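Local coordinates for formate dehydrogenase subunit beta (Desulfovibrio gigas, PDB 1H0H), which serves as the electron-transfer unit of a periplasmic formate dehydrogenase, carrying three [4Fe-4S] clusters for the reversible two-electron oxidation of formate to carbon dioxide, at residues L66-Q71 against F199-N204. Sequence-based numbering, arbitrary orientation.
Sequences LFFPDQ and FLTAHN. With SF4 (iron/sulfur cluster), chain M.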
ATOM      1  N   LEU B  66     -11.264 -13.202  19.371  1.00 13.49           N
ATOM      2  CA  LEU B  66     -10.346 -14.248  19.802  1.00 14.72           C
ATOM      3  C   LEU B  66     -10.034 -15.221  18.705  1.00 14.90           C
ATOM      4  O   LEU B  66     -10.932 -15.758  18.067  1.00 16.32           O
ATOM      5  CB  LEU B  66     -10.917 -15.017  20.999  1.00 15.80           C
ATOM      6  CG  LEU B  66     -11.329 -14.131  22.175  1.00 16.57           C
ATOM      7  CD1 LEU B  66     -11.832 -14.965  23.363  1.00 17.28           C
ATOM      8  CD2 LEU B  66     -10.172 -13.214  22.598  1.00 17.43           C
ATOM      9  N   PHE B  67      -8.749 -15.471  18.531  1.00 14.14           N
ATOM     10  CA  PHE B  67      -8.258 -16.310  17.460  1.00 13.99           C
ATOM     11  C   PHE B  67      -7.575 -17.572  18.006  1.00 13.89           C
ATOM     12  O   PHE B  67      -6.862 -17.511  18.998  1.00 13.85           O
ATOM     13  CB  PHE B  67      -7.271 -15.516  16.608  1.00 13.57           C
ATOM     14  CG  PHE B  67      -7.802 -14.182  16.127  1.00 13.94           C
ATOM     15  CD1 PHE B  67      -9.073 -14.075  15.601  1.00 13.33           C
ATOM     16  CD2 PHE B  67      -7.023 -13.036  16.194  1.00 12.86           C
ATOM     17  CE1 PHE B  67      -9.566 -12.849  15.167  1.00 15.92           C
ATOM     18  CE2 PHE B  67      -7.512 -11.809  15.762  1.00 14.57           C
ATOM     19  CZ  PHE B  67      -8.778 -11.716  15.223  1.00 14.01           C
ATOM     20  N   PHE B  68      -7.759 -18.680  17.300  1.00 13.99           N
ATOM     21  CA  PHE B  68      -7.223 -19.985  17.680  1.00 14.70           C
ATOM     22  C   PHE B  68      -6.822 -20.752  16.418  1.00 14.21           C
ATOM     23  O   PHE B  68      -7.677 -21.279  15.703  1.00 15.16           O
ATOM     24  CB  PHE B  68      -8.330 -20.751  18.425  1.00 14.88           C
ATOM     25  CG  PHE B  68      -7.843 -21.873  19.274  1.00 15.11           C
ATOM     26  CD1 PHE B  68      -7.397 -21.639  20.575  1.00 15.56           C
ATOM     27  CD2 PHE B  68      -7.880 -23.168  18.814  1.00 15.68           C
ATOM     28  CE1 PHE B  68      -6.950 -22.711  21.395  1.00 16.16           C
ATOM     29  CE2 PHE B  68      -7.429 -24.221  19.612  1.00 17.19           C
ATOM     30  CZ  PHE B  68      -6.971 -23.992  20.898  1.00 15.43           C
ATOM     31  N   PRO B  69      -5.533 -20.810  16.117  1.00 16.76           N
ATOM     32  CA  PRO B  69      -5.041 -21.502  14.905  1.00 15.23           C
ATOM     33  C   PRO B  69      -4.929 -23.003  15.189  1.00 16.56           C
ATOM     34  O   PRO B  69      -3.854 -23.527  15.483  1.00 15.47           O
ATOM     35  CB  PRO B  69      -3.648 -20.907  14.686  1.00 16.57           C
ATOM     36  CG  PRO B  69      -3.264 -20.250  15.931  1.00 17.08           C
ATOM     37  CD  PRO B  69      -4.453 -20.184  16.884  1.00 17.15           C
ATOM     38  N   ASP B  70      -6.062 -23.676  15.029  1.00 16.14           N
ATOM     39  CA  ASP B  70      -6.260 -25.050  15.436  1.00 16.18           C
ATOM     40  C   ASP B  70      -5.533 -26.056  14.540  1.00 15.30           C
ATOM     41  O   ASP B  70      -5.359 -25.831  13.346  1.00 15.27           O
ATOM     42  CB  ASP B  70      -7.771 -25.298  15.456  1.00 17.26           C
ATOM     43  CG  ASP B  70      -8.169 -26.379  16.386  1.00 16.43           C
ATOM     44  OD1 ASP B  70      -7.283 -27.014  17.001  1.00 16.06           O
ATOM     45  OD2 ASP B  70      -9.366 -26.677  16.545  1.00 17.86           O
ATOM     46  N   GLN B  71      -5.057 -27.127  15.153  1.00 15.34           N
ATOM     47  CA  GLN B  71      -4.396 -28.224  14.475  1.00 15.85           C
ATOM     48  C   GLN B  71      -4.313 -29.360  15.511  1.00 15.78           C
ATOM     49  O   GLN B  71      -4.541 -29.142  16.700  1.00 14.25           O
ATOM     50  CB  GLN B  71      -2.975 -27.832  14.033  1.00 16.10           C
ATOM     51  CG  GLN B  71      -2.085 -27.525  15.222  1.00 17.28           C
ATOM     52  CD  GLN B  71      -0.621 -27.182  14.869  1.00 18.57           C
ATOM     53  OE1 GLN B  71      -0.232 -26.014  14.877  1.00 18.57           O
ATOM     54  NE2 GLN B  71       0.187 -28.205  14.597  1.00 19.59           N
ATOM     55  N   PHE B 199      -1.353 -24.538  23.528  1.00 15.30           N
ATOM     56  CA  PHE B 199      -1.949 -23.206  23.339  1.00 15.04           C
ATOM     57  C   PHE B 199      -2.085 -22.415  24.642  1.00 16.13           C
ATOM     58  O   PHE B 199      -2.503 -22.965  25.679  1.00 16.31           O
ATOM     59  CB  PHE B 199      -3.345 -23.273  22.746  1.00 15.84           C
ATOM     60  CG  PHE B 199      -3.413 -23.850  21.373  1.00 15.26           C
ATOM     61  CD1 PHE B 199      -3.451 -25.219  21.198  1.00 14.09           C
ATOM     62  CD2 PHE B 199      -3.511 -23.018  20.252  1.00 15.44           C
ATOM     63  CE1 PHE B 199      -3.567 -25.750  19.952  1.00 16.62           C
ATOM     64  CE2 PHE B 199      -3.617 -23.546  18.988  1.00 15.62           C
ATOM     65  CZ  PHE B 199      -3.628 -24.921  18.835  1.00 16.61           C
ATOM     66  N   LEU B 200      -1.715 -21.137  24.577  1.00 13.58           N
ATOM     67  CA  LEU B 200      -1.953 -20.198  25.653  1.00 15.17           C
ATOM     68  C   LEU B 200      -3.166 -19.391  25.252  1.00 15.86           C
ATOM     69  O   LEU B 200      -3.241 -18.917  24.109  1.00 16.75           O
ATOM     70  CB  LEU B 200      -0.767 -19.244  25.848  1.00 14.89           C
ATOM     71  CG  LEU B 200      -1.015 -18.055  26.792  1.00 15.63           C
ATOM     72  CD1 LEU B 200      -1.330 -18.538  28.215  1.00 17.33           C
ATOM     73  CD2 LEU B 200       0.157 -17.106  26.846  1.00 16.34           C
ATOM     74  N   THR B 201      -4.133 -19.281  26.155  1.00 16.85           N
ATOM     75  CA  THR B 201      -5.297 -18.428  25.940  1.00 17.77           C
ATOM     76  C   THR B 201      -5.340 -17.416  27.048  1.00 17.10           C
ATOM     77  O   THR B 201      -4.827 -17.671  28.141  1.00 17.15           O
ATOM     78  CB  THR B 201      -6.615 -19.223  25.880  1.00 18.77           C
ATOM     79  OG1 THR B 201      -6.731 -20.120  27.004  1.00 20.85           O
ATOM     80  CG2 THR B 201      -6.648 -20.092  24.644  1.00 18.90           C
ATOM     81  N   ALA B 202      -5.939 -16.259  26.772  1.00 16.27           N
ATOM     82  CA  ALA B 202      -6.004 -15.197  27.755  1.00 15.94           C
ATOM     83  C   ALA B 202      -7.301 -15.244  28.567  1.00 15.37           C
ATOM     84  O   ALA B 202      -7.448 -14.525  29.529  1.00 15.98           O
ATOM     85  CB  ALA B 202      -5.840 -13.833  27.077  1.00 15.73           C
ATOM     86  N   HIS B 203      -8.230 -16.092  28.148  1.00 16.01           N
ATOM     87  CA  HIS B 203      -9.519 -16.222  28.804  1.00 15.87           C
ATOM     88  C   HIS B 203      -9.950 -17.672  28.713  1.00 15.07           C
ATOM     89  O   HIS B 203      -9.257 -18.489  28.122  1.00 13.95           O
ATOM     90  CB  HIS B 203     -10.571 -15.348  28.096  1.00 16.30           C
ATOM     91  CG  HIS B 203     -10.085 -13.976  27.776  1.00 17.08           C
ATOM     92  ND1 HIS B 203     -10.275 -12.906  28.617  1.00 18.91           N
ATOM     93  CD2 HIS B 203      -9.382 -13.507  26.719  1.00 17.53           C
ATOM     94  CE1 HIS B 203      -9.723 -11.830  28.087  1.00 19.83           C
ATOM     95  NE2 HIS B 203      -9.177 -12.169  26.933  1.00 18.84           N
ATOM     96  N   ASN B 204     -11.097 -17.981  29.299  1.00 14.94           N
ATOM     97  CA  ASN B 204     -11.682 -19.305  29.195  1.00 15.69           C
ATOM     98  C   ASN B 204     -11.495 -19.890  27.783  1.00 15.59           C
ATOM     99  O   ASN B 204     -11.963 -19.310  26.805  1.00 15.11           O
ATOM    100  CB  ASN B 204     -13.166 -19.189  29.500  1.00 16.76           C
ATOM    101  CG  ASN B 204     -13.917 -20.479  29.274  1.00 17.52           C
ATOM    102  OD1 ASN B 204     -13.318 -21.533  29.089  1.00 16.53           O
ATOM    103  ND2 ASN B 204     -15.262 -20.396  29.299  1.00 17.95           N
TER
HETATM  104 FE1  SF4 M1012       2.770 -28.691   9.395  1.00 19.53          FE
HETATM  105 FE2  SF4 M1012       1.537 -26.699  10.833  1.00 18.29          FE
HETATM  106 FE3  SF4 M1012       0.760 -29.341  11.142  1.00 18.26          FE
HETATM  107 FE4  SF4 M1012       0.174 -27.962   8.830  1.00 17.37          FE
HETATM  108  S1  SF4 M1012      -0.531 -27.487  10.990  1.00 19.88           S
HETATM  109  S2  SF4 M1012       1.014 -30.085   9.055  1.00 18.20           S
HETATM  110  S3  SF4 M1012       1.911 -26.621   8.560  1.00 17.26           S
HETATM  111  S4  SF4 M1012       2.837 -28.594  11.653  1.00 19.87           S
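The phenyl rings of Phe68 and Phe199 lie face to face in an offset stack, centroids 4.1 Å apart and planes tilted by 18°. The two side chains cross at about a right angle. Phe68 CZ sits over the centre of the Phe199 ring, 3.6 Å from Phe199 CG, whereas Phe199 CD2 lies over the Phe68 face toward its rim. Thr201 CG2 approaches the edge of Phe68, where Asp70 CG also lies in the ring plane. Pro69 O lies at the edge of Phe199, in plane, 3.5 Å from Phe199 CE2, its C=O bond running crosswise to that approach. Phe68 holds CG anti to its backbone N (chi1 -160°), which swings the far end of the ring nearer to the other strand; Phe199 CG is anti to the carbonyl carbon. Pro69, centre of an inverse gamma turn, sets CD 4.1 Å from Phe199 CE2. At the other end Leu66 CD2 meets the His203 imidazole obliquely, 4.2 Å from His203 CD2, just past the end of strand 197-201. From the last residue of that strand, Thr201 OG1 donates to His203 O nearly along the C=O axis.

The axes of 66-70 and 199-201 run antiparallel, 9.3 Å apart at their closest, without a hydrogen bond between the strands, so this is face packing of sheet 51-59/62-70 on the mixed sheet containing 197-201. Asp70 is held by salt bridges to Arg53 and Arg73. Lys50 NZ grips both Pro69 O and Gln71 OE1, while Gln71 NE2 lies 3.7 Å from FE3 of the SF4 cluster; Pro69 touches a second cluster, which Cys11 and Cys17 help to bind. The buried, largely apolar contact thus borders two electron-transfer centres, and ring-edge hydrogens of Phe199 probably attract the Pro69 oxygen weakly.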